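Local coordinates for cytochrome C-type biogenesis protein ccmF (Thermus thermophilus, PDB 6ZMQ) that probably acts as a cytochrome c heme lyase, a membrane protein of cytochrome c maturation that binds heme b and is thought to handle heme during its attachment, at residues M193-V198 and W231-A236; L200-A205 and E221-W226. All blocks are in the same frame, centred on the assembly; numbering follows the deposited sequence.

Contact 1: residues M193-V198 and W231-A236; sequences MYLGFV and WGFLTA. With PTY (phosphatidylethanolamine), chain F.
Leu195 and Gly196 pack against Phe233 and Leu234 in an antiparallel pair of transmembrane helices, 185-213 and 224-247, in the buried part of the bundle. The two segments run at 153° to each other, with axes 7.7 Å apart at closest approach. Gly196 sits where they come nearest: its CA lies 3.8 Å from Phe233 CB, and Leu234 CD1 lies 3.6 Å from Gly196 CA. Beside this, Leu195 crosses the Phe233 side chain and lays its CD1 over the middle of the ring, 3.9 Å from the centroid and 13° off the normal, a CH-pi contact. With CG beside its own backbone N (chi1 -79°), Phe233 starts its ring on the side where Leu195 lies. A phosphatidylethanolamine adds to the cluster, one acyl chain approaching the Phe233 ring obliquely through C35; a second such lipid also touches Phe233. An alanine in place of Phe233 would probably leave Leu195 CD1 without its aromatic face and open a gap beside this methyl and the acyl carbon C35, both of which now touch the ring. On another side of helix 224-247, Trp231 touches the heme and is hydrogen-bonded through NE1 to Thr272 OG1. At the lipid, Leu195 CD2 is 3.7 Å from PTY C37.

Contact 2: residues L200-A205 and E221-W226; sequences LSVPYA and EETRWW. With PTY (phosphatidylethanolamine), chain F.
Val202 and Pro203 meet Thr223 and Trp226 where helix 185-213 passes the start of helix 224-247, an apolar contact beside the headgroup of a bound phosphatidylethanolamine. Val202 and Trp226 cross at about a right angle, and CG1 of the valine comes over one face of the five-membered ring in a CH-pi contact whose exact closeness is doubtful in this model. The first torsion of Trp226 sets CG beside the backbone N (chi1 -75°), on the side where Val202 lies. Next to it Pro203 CD packs on Trp226 CB at 3.8 Å. Pro203 is also where helix 185-213 kinks, its N having no bond to the preceding turn.

The polar atom in this packing is Thr223 OG1, anti to the threonine's own backbone N (chi1 -163°). It lies against the proline ring, but Pro203 N has no hydrogen to give it. Thr223 CG2 touches Pro203 CB at 3.7 Å. Although Thr223 holds the N-cap position of helix 224-247, its side chain makes no capping bond.

Lipid contacts follow on the far side. Trp226 turns its other face to O14 and C1 of the lipid, while O11 lies in the plane of the Trp225 ring, at its edge. The ammonium N1 donates a hydrogen bond to Glu221 O, 3.1 Å long. Arg224, whose side chain starts away from 200-205, hydrogen-bonds through NH2 to heme O2D.

One face of Trp226 thus meets the methyl CG1 of Val202 and the opposite face meets lipid oxygens, so the indole lies between helix 185-213 and the headgroup, whose ammonium is taken up by the carbonyl of Glu221.

Contacts 1 and 2 are two levels of a single helix pair, 185-213 with 224-247, their centres about 13 Å apart. Contact 2 is nested inside the loop that contact 1 closes, so it lies nearer the turn joining the helices, about 17 Å from the chain centre against about 5 Å for contact 1. One phosphatidylethanolamine spans both levels, headgroup at 221-226 and acyl chains at 193-198 and 231-236. Helix 224-247 also serves the heme, which Arg224 and Trp231 both touch, whereas the side chain of Trp226 stays about 11 Å from it. His276 and His510, the axial ligands of the heme iron, come from other helices.

Contact 1: residues M193-V198 and W231-A236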
loop_
_atom_site.group_PDB
_atom_site.type_symbol
_atom_site.label_atom_id
_atom_site.label_comp_id
_atom_site.label_asym_id
_atom_site.label_seq_id
_atom_site.Cartn_x
_atom_site.Cartn_y
_atom_site.Cartn_z
ATOM N N MET A 193 -1.033 -0.144 -5.304
ATOM C CA MET A 193 -1.293 1.172 -4.742
ATOM C C MET A 193 -2.163 2.038 -5.645
ATOM O O MET A 193 -2.955 2.836 -5.123
ATOM C CB MET A 193 0.019 1.843 -4.356
ATOM C CG MET A 193 0.372 1.456 -2.937
ATOM S SD MET A 193 1.933 1.936 -2.218
ATOM C CE MET A 193 2.407 0.306 -1.680
ATOM N N TYR A 194 -2.045 1.889 -6.982
ATOM C CA TYR A 194 -2.833 2.726 -7.896
ATOM C C TYR A 194 -4.321 2.430 -7.749
ATOM O O TYR A 194 -5.125 3.357 -7.551
ATOM C CB TYR A 194 -2.389 2.524 -9.351
ATOM C CG TYR A 194 -0.995 3.032 -9.717
ATOM C CD1 TYR A 194 -0.279 3.870 -8.864
ATOM C CD2 TYR A 194 -0.397 2.658 -10.916
ATOM C CE1 TYR A 194 0.999 4.316 -9.189
ATOM C CE2 TYR A 194 0.873 3.100 -11.255
ATOM C CZ TYR A 194 1.562 3.925 -10.389
ATOM O OH TYR A 194 2.825 4.354 -10.740
ATOM N N LEU A 195 -4.656 1.128 -7.708
ATOM C CA LEU A 195 -5.969 0.620 -7.309
ATOM C C LEU A 195 -6.406 1.188 -5.972
ATOM O O LEU A 195 -7.533 1.692 -5.846
ATOM C CB LEU A 195 -5.914 -0.907 -7.200
ATOM C CG LEU A 195 -5.873 -1.777 -8.445
ATOM C CD1 LEU A 195 -5.705 -3.242 -8.086
ATOM C CD2 LEU A 195 -7.155 -1.554 -9.194
ATOM N N GLY A 196 -5.488 1.175 -4.992
ATOM C CA GLY A 196 -5.808 1.681 -3.672
ATOM C C GLY A 196 -6.154 3.154 -3.696
ATOM O O GLY A 196 -7.198 3.546 -3.149
ATOM N N PHE A 197 -5.399 3.937 -4.501
ATOM C CA PHE A 197 -5.662 5.368 -4.620
ATOM C C PHE A 197 -7.021 5.611 -5.240
ATOM O O PHE A 197 -7.815 6.401 -4.709
ATOM C CB PHE A 197 -4.565 6.057 -5.443
ATOM C CG PHE A 197 -4.922 7.468 -5.913
ATOM C CD1 PHE A 197 -4.732 8.554 -5.079
ATOM C CD2 PHE A 197 -5.415 7.711 -7.200
ATOM C CE1 PHE A 197 -5.053 9.836 -5.507
ATOM C CE2 PHE A 197 -5.738 8.991 -7.625
ATOM C CZ PHE A 197 -5.551 10.054 -6.779
ATOM N N VAL A 198 -7.346 4.846 -6.290
ATOM C CA VAL A 198 -8.571 5.161 -7.006
ATOM C C VAL A 198 -9.769 4.659 -6.210
ATOM O O VAL A 198 -10.849 5.270 -6.281
ATOM C CB VAL A 198 -8.508 4.676 -8.471
ATOM C CG1 VAL A 198 -7.289 5.276 -9.143
ATOM C CG2 VAL A 198 -8.417 3.199 -8.572
ATOM N N TRP A 231 -8.452 0.381 1.246
ATOM C CA TRP A 231 -7.544 0.065 2.337
ATOM C C TRP A 231 -6.972 -1.342 2.216
ATOM O O TRP A 231 -5.851 -1.588 2.669
ATOM C CB TRP A 231 -8.275 0.227 3.659
ATOM C CG TRP A 231 -7.431 -0.053 4.851
ATOM C CD1 TRP A 231 -6.699 0.855 5.547
ATOM C CD2 TRP A 231 -7.227 -1.322 5.507
ATOM N NE1 TRP A 231 -6.043 0.242 6.582
ATOM C CE2 TRP A 231 -6.346 -1.093 6.577
ATOM C CE3 TRP A 231 -7.686 -2.626 5.277
ATOM C CZ2 TRP A 231 -5.924 -2.106 7.416
ATOM C CZ3 TRP A 231 -7.257 -3.637 6.119
ATOM C CH2 TRP A 231 -6.397 -3.367 7.181
ATOM N N GLY A 232 -7.730 -2.283 1.654
ATOM C CA GLY A 232 -7.214 -3.627 1.449
ATOM C C GLY A 232 -6.119 -3.675 0.409
ATOM O O GLY A 232 -5.120 -4.389 0.576
ATOM N N PHE A 233 -6.260 -2.862 -0.643
ATOM C CA PHE A 233 -5.207 -2.741 -1.642
ATOM C C PHE A 233 -3.993 -2.006 -1.070
ATOM O O PHE A 233 -2.846 -2.381 -1.352
ATOM C CB PHE A 233 -5.773 -2.059 -2.884
ATOM C CG PHE A 233 -6.574 -2.992 -3.765
ATOM C CD1 PHE A 233 -6.092 -4.256 -4.068
ATOM C CD2 PHE A 233 -7.826 -2.620 -4.252
ATOM C CE1 PHE A 233 -6.820 -5.127 -4.867
ATOM C CE2 PHE A 233 -8.565 -3.499 -5.052
ATOM C CZ PHE A 233 -8.056 -4.746 -5.355
ATOM N N LEU A 234 -4.226 -0.999 -0.212
ATOM C CA LEU A 234 -3.133 -0.351 0.524
ATOM C C LEU A 234 -2.405 -1.296 1.480
ATOM O O LEU A 234 -1.167 -1.265 1.554
ATOM C CB LEU A 234 -3.647 0.874 1.293
ATOM C CG LEU A 234 -3.419 2.274 0.707
ATOM C CD1 LEU A 234 -4.021 2.481 -0.628
ATOM C CD2 LEU A 234 -3.984 3.322 1.667
ATOM N N THR A 235 -3.138 -2.120 2.242
ATOM C CA THR A 235 -2.475 -2.991 3.212
ATOM C C THR A 235 -1.726 -4.123 2.511
ATOM O O THR A 235 -0.619 -4.485 2.930
ATOM C CB THR A 235 -3.459 -3.501 4.296
ATOM O OG1 THR A 235 -2.728 -4.064 5.395
ATOM C CG2 THR A 235 -4.507 -4.508 3.832
ATOM N N ALA A 236 -2.292 -4.667 1.420
ATOM C CA ALA A 236 -1.583 -5.665 0.629
ATOM C C ALA A 236 -0.345 -5.082 -0.054
ATOM O O ALA A 236 0.682 -5.759 -0.170
ATOM C CB ALA A 236 -2.531 -6.301 -0.384
HETATM C C1 PTY F . -17.113 -1.511 -5.544
HETATM C C2 PTY F . -22.185 0.336 -0.326
HETATM C C3 PTY F . -22.470 -0.111 -1.760
HETATM O O4 PTY F . -16.072 -1.444 -6.475
HETATM C C5 PTY F . -19.494 -2.313 -5.236
HETATM C C6 PTY F . -18.287 -2.247 -6.182
HETATM O O7 PTY F . -17.849 -3.551 -6.455
HETATM C C8 PTY F . -18.132 -4.085 -7.722
HETATM O O10 PTY F . -19.214 -3.978 -8.194
HETATM C C11 PTY F . -17.032 -4.824 -8.492
HETATM C C12 PTY F . -17.474 -5.077 -9.934
HETATM C C13 PTY F . -16.386 -5.783 -10.751
HETATM C C14 PTY F . -16.076 -7.161 -10.162
HETATM C C15 PTY F . -15.312 -8.016 -11.175
HETATM C C16 PTY F . -14.495 -9.055 -10.407
HETATM C C17 PTY F . -13.258 -9.482 -11.203
HETATM C C18 PTY F . -11.933 -8.963 -10.622
HETATM C C19 PTY F . -11.908 -8.871 -9.092
HETATM C C20 PTY F . -10.554 -9.323 -8.535
HETATM C C21 PTY F . -9.441 -8.328 -8.879
HETATM C C22 PTY F . -8.117 -8.834 -8.294
HETATM C C23 PTY F . -7.130 -7.693 -8.025
HETATM C C24 PTY F . -5.999 -7.736 -9.061
HETATM C C25 PTY F . -4.636 -7.609 -8.373
HETATM C C26 PTY F . -3.506 -7.903 -9.362
HETATM C C27 PTY F . -2.276 -8.401 -8.605
HETATM C C28 PTY F . -1.473 -9.315 -9.528
HETATM C C29 PTY F . -0.793 -10.417 -8.722
HETATM C C30 PTY F . -14.779 -1.520 -5.943
HETATM C C31 PTY F . -13.575 -1.716 -6.868
HETATM O O30 PTY F . -14.610 -1.416 -4.773
HETATM C C32 PTY F . -13.687 -2.943 -7.772
HETATM C C33 PTY F . -12.348 -3.143 -8.485
HETATM C C34 PTY F . -11.927 -4.612 -8.428
HETATM C C35 PTY F . -10.401 -4.681 -8.409
HETATM C C36 PTY F . -9.858 -4.182 -9.751
HETATM C C37 PTY F . -8.545 -4.896 -10.098
HETATM C C38 PTY F . -7.995 -4.418 -11.446
HETATM C C39 PTY F . -6.642 -5.056 -11.765
HETATM C C40 PTY F . -6.544 -5.340 -13.263
HETATM C C41 PTY F . -5.276 -6.133 -13.579
HETATM C C42 PTY F . -5.588 -7.624 -13.479
HETATM C C43 PTY F . -5.402 -8.260 -14.854
HETATM C C44 PTY F . -5.084 -9.739 -14.649
HETATM P P1 PTY F . -21.342 -0.903 -3.999
HETATM O O11 PTY F . -21.290 -0.535 -2.391
HETATM O O12 PTY F . -22.072 0.208 -4.716
HETATM O O13 PTY F . -22.144 -2.169 -4.184
HETATM O O14 PTY F . -19.811 -1.088 -4.618
HETATM N N1 PTY F . -23.442 0.474 0.388
#

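Contact 2: residues L200-A205 and E221-W226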
loop_
_atom_site.group_PDB
_atom_site.type_symbol
_atom_site.label_atom_id
_atom_site.label_comp_id
_atom_site.label_asym_id
_atom_site.label_seq_id
_atom_site.Cartn_x
_atom_site.Cartn_y
_atom_site.Cartn_z
ATOM N N LEU A 200 -9.763 5.085 -2.823
ATOM C CA LEU A 200 -9.925 6.247 -1.952
ATOM C C LEU A 200 -10.297 7.509 -2.731
ATOM O O LEU A 200 -10.535 8.555 -2.110
ATOM C CB LEU A 200 -8.662 6.485 -1.120
ATOM C CG LEU A 200 -8.496 5.690 0.180
ATOM C CD1 LEU A 200 -7.504 6.403 1.069
ATOM C CD2 LEU A 200 -9.822 5.489 0.923
ATOM N N SER A 201 -10.325 7.450 -4.075
ATOM C CA SER A 201 -10.868 8.560 -4.846
ATOM C C SER A 201 -12.352 8.740 -4.585
ATOM O O SER A 201 -12.813 9.858 -4.314
ATOM C CB SER A 201 -10.614 8.341 -6.331
ATOM O OG SER A 201 -11.595 7.502 -6.904
ATOM N N VAL A 202 -13.126 7.652 -4.642
ATOM C CA VAL A 202 -14.585 7.790 -4.755
ATOM C C VAL A 202 -15.288 8.155 -3.442
ATOM O O VAL A 202 -16.228 8.961 -3.492
ATOM C CB VAL A 202 -15.179 6.612 -5.531
ATOM C CG1 VAL A 202 -14.651 5.301 -5.054
ATOM C CG2 VAL A 202 -16.722 6.559 -5.524
ATOM N N PRO A 203 -14.865 7.682 -2.248
ATOM C CA PRO A 203 -15.335 8.337 -1.004
ATOM C C PRO A 203 -15.009 9.818 -0.881
ATOM O O PRO A 203 -15.907 10.580 -0.484
ATOM C CB PRO A 203 -14.619 7.531 0.099
ATOM C CG PRO A 203 -13.691 6.601 -0.649
ATOM C CD PRO A 203 -14.446 6.331 -1.880
ATOM N N TYR A 204 -13.772 10.223 -1.242
ATOM C CA TYR A 204 -13.346 11.626 -1.172
ATOM C C TYR A 204 -14.252 12.519 -1.996
ATOM O O TYR A 204 -14.688 13.575 -1.517
ATOM C CB TYR A 204 -11.902 11.784 -1.674
ATOM C CG TYR A 204 -11.489 13.231 -1.964
ATOM C CD1 TYR A 204 -11.121 14.079 -0.922
ATOM C CD2 TYR A 204 -11.441 13.739 -3.276
ATOM C CE1 TYR A 204 -10.738 15.386 -1.163
ATOM C CE2 TYR A 204 -11.068 15.055 -3.521
ATOM C CZ TYR A 204 -10.719 15.869 -2.457
ATOM O OH TYR A 204 -10.329 17.172 -2.674
ATOM N N ALA A 205 -14.580 12.055 -3.211
ATOM C CA ALA A 205 -15.538 12.702 -4.099
ATOM C C ALA A 205 -16.873 12.911 -3.414
ATOM O O ALA A 205 -17.334 14.059 -3.304
ATOM C CB ALA A 205 -15.713 11.840 -5.349
ATOM N N GLU A 221 -21.814 5.571 4.178
ATOM C CA GLU A 221 -22.400 4.246 4.202
ATOM C C GLU A 221 -22.823 3.784 2.820
ATOM O O GLU A 221 -22.976 2.577 2.606
ATOM C CB GLU A 221 -23.578 4.234 5.185
ATOM C CG GLU A 221 -24.236 5.598 5.336
ATOM C CD GLU A 221 -25.407 5.590 6.290
ATOM O OE1 GLU A 221 -26.298 6.447 6.141
ATOM O OE2 GLU A 221 -25.409 4.748 7.217
ATOM N N GLU A 222 -22.974 4.717 1.879
ATOM C CA GLU A 222 -23.076 4.380 0.470
ATOM C C GLU A 222 -21.721 4.133 -0.185
ATOM O O GLU A 222 -21.682 3.558 -1.277
ATOM C CB GLU A 222 -23.792 5.494 -0.297
ATOM C CG GLU A 222 -25.079 6.003 0.339
ATOM C CD GLU A 222 -25.426 7.416 -0.123
ATOM O OE1 GLU A 222 -24.545 8.301 -0.059
ATOM O OE2 GLU A 222 -26.570 7.637 -0.573
ATOM N N THR A 223 -20.610 4.554 0.428
ATOM C CA THR A 223 -19.311 4.462 -0.239
ATOM C C THR A 223 -18.386 3.448 0.432
ATOM O O THR A 223 -17.235 3.283 -0.003
ATOM C CB THR A 223 -18.634 5.838 -0.307
ATOM O OG1 THR A 223 -17.592 5.792 -1.278
ATOM C CG2 THR A 223 -18.010 6.242 1.017
ATOM N N ARG A 224 -18.928 2.675 1.383
ATOM C CA ARG A 224 -18.165 1.931 2.388
ATOM C C ARG A 224 -17.264 0.855 1.782
ATOM O O ARG A 224 -16.151 0.617 2.281
ATOM C CB ARG A 224 -19.180 1.356 3.391
ATOM C CG ARG A 224 -18.740 0.219 4.298
ATOM C CD ARG A 224 -19.208 -1.178 3.832
ATOM N NE ARG A 224 -19.088 -2.247 4.832
ATOM C CZ ARG A 224 -17.964 -2.711 5.384
ATOM N NH1 ARG A 224 -18.046 -3.593 6.369
ATOM N NH2 ARG A 224 -16.759 -2.312 4.987
ATOM N N TRP A 225 -17.686 0.257 0.669
ATOM C CA TRP A 225 -16.941 -0.874 0.128
ATOM C C TRP A 225 -15.707 -0.404 -0.633
ATOM O O TRP A 225 -14.686 -1.100 -0.651
ATOM C CB TRP A 225 -17.869 -1.732 -0.737
ATOM C CG TRP A 225 -18.861 -2.569 0.092
ATOM C CD1 TRP A 225 -20.217 -2.580 -0.062
ATOM C CD2 TRP A 225 -18.580 -3.506 1.159
ATOM N NE1 TRP A 225 -20.800 -3.429 0.845
ATOM C CE2 TRP A 225 -19.821 -4.017 1.599
ATOM C CE3 TRP A 225 -17.411 -3.957 1.787
ATOM C CZ2 TRP A 225 -19.920 -4.949 2.630
ATOM C CZ3 TRP A 225 -17.520 -4.886 2.805
ATOM C CH2 TRP A 225 -18.762 -5.365 3.219
ATOM N N TRP A 226 -15.770 0.792 -1.233
ATOM C CA TRP A 226 -14.581 1.391 -1.837
ATOM C C TRP A 226 -13.564 1.779 -0.778
ATOM O O TRP A 226 -12.357 1.683 -1.013
ATOM C CB TRP A 226 -14.933 2.634 -2.652
ATOM C CG TRP A 226 -15.577 2.362 -3.944
ATOM C CD1 TRP A 226 -14.966 2.142 -5.140
ATOM C CD2 TRP A 226 -16.982 2.342 -4.199
ATOM N NE1 TRP A 226 -15.906 1.970 -6.130
ATOM C CE2 TRP A 226 -17.153 2.080 -5.574
ATOM C CE3 TRP A 226 -18.114 2.498 -3.391
ATOM C CZ2 TRP A 226 -18.412 1.972 -6.159
ATOM C CZ3 TRP A 226 -19.367 2.390 -3.976
ATOM C CH2 TRP A 226 -19.505 2.131 -5.346
HETATM C C1 PTY F . -17.113 -1.511 -5.544
HETATM C C2 PTY F . -22.185 0.336 -0.326
HETATM C C3 PTY F . -22.470 -0.111 -1.760
HETATM O O4 PTY F . -16.072 -1.444 -6.475
HETATM C C5 PTY F . -19.494 -2.313 -5.236
HETATM C C6 PTY F . -18.287 -2.247 -6.182
HETATM O O7 PTY F . -17.849 -3.551 -6.455
HETATM C C8 PTY F . -18.132 -4.085 -7.722
HETATM O O10 PTY F . -19.214 -3.978 -8.194
HETATM C C11 PTY F . -17.032 -4.824 -8.492
HETATM C C12 PTY F . -17.474 -5.077 -9.934
HETATM C C13 PTY F . -16.386 -5.783 -10.751
HETATM C C14 PTY F . -16.076 -7.161 -10.162
HETATM C C15 PTY F . -15.312 -8.016 -11.175
HETATM C C16 PTY F . -14.495 -9.055 -10.407
HETATM C C17 PTY F . -13.258 -9.482 -11.203
HETATM C C18 PTY F . -11.933 -8.963 -10.622
HETATM C C19 PTY F . -11.908 -8.871 -9.092
HETATM C C20 PTY F . -10.554 -9.323 -8.535
HETATM C C21 PTY F . -9.441 -8.328 -8.879
HETATM C C22 PTY F . -8.117 -8.834 -8.294
HETATM C C23 PTY F . -7.130 -7.693 -8.025
HETATM C C24 PTY F . -5.999 -7.736 -9.061
HETATM C C25 PTY F . -4.636 -7.609 -8.373
HETATM C C26 PTY F . -3.506 -7.903 -9.362
HETATM C C27 PTY F . -2.276 -8.401 -8.605
HETATM C C28 PTY F . -1.473 -9.315 -9.528
HETATM C C29 PTY F . -0.793 -10.417 -8.722
HETATM C C30 PTY F . -14.779 -1.520 -5.943
HETATM C C31 PTY F . -13.575 -1.716 -6.868
HETATM O O30 PTY F . -14.610 -1.416 -4.773
HETATM C C32 PTY F . -13.687 -2.943 -7.772
HETATM C C33 PTY F . -12.348 -3.143 -8.485
HETATM C C34 PTY F . -11.927 -4.612 -8.428
HETATM C C35 PTY F . -10.401 -4.681 -8.409
HETATM C C36 PTY F . -9.858 -4.182 -9.751
HETATM C C37 PTY F . -8.545 -4.896 -10.098
HETATM C C38 PTY F . -7.995 -4.418 -11.446
HETATM C C39 PTY F . -6.642 -5.056 -11.765
HETATM C C40 PTY F . -6.544 -5.340 -13.263
HETATM C C41 PTY F . -5.276 -6.133 -13.579
HETATM C C42 PTY F . -5.588 -7.624 -13.479
HETATM C C43 PTY F . -5.402 -8.260 -14.854
HETATM C C44 PTY F . -5.084 -9.739 -14.649
HETATM P P1 PTY F . -21.342 -0.903 -3.999
HETATM O O11 PTY F . -21.290 -0.535 -2.391
HETATM O O12 PTY F . -22.072 0.208 -4.716
HETATM O O13 PTY F . -22.144 -2.169 -4.184
HETATM O O14 PTY F . -19.811 -1.088 -4.618
HETATM N N1 PTY F . -23.442 0.474 0.388
#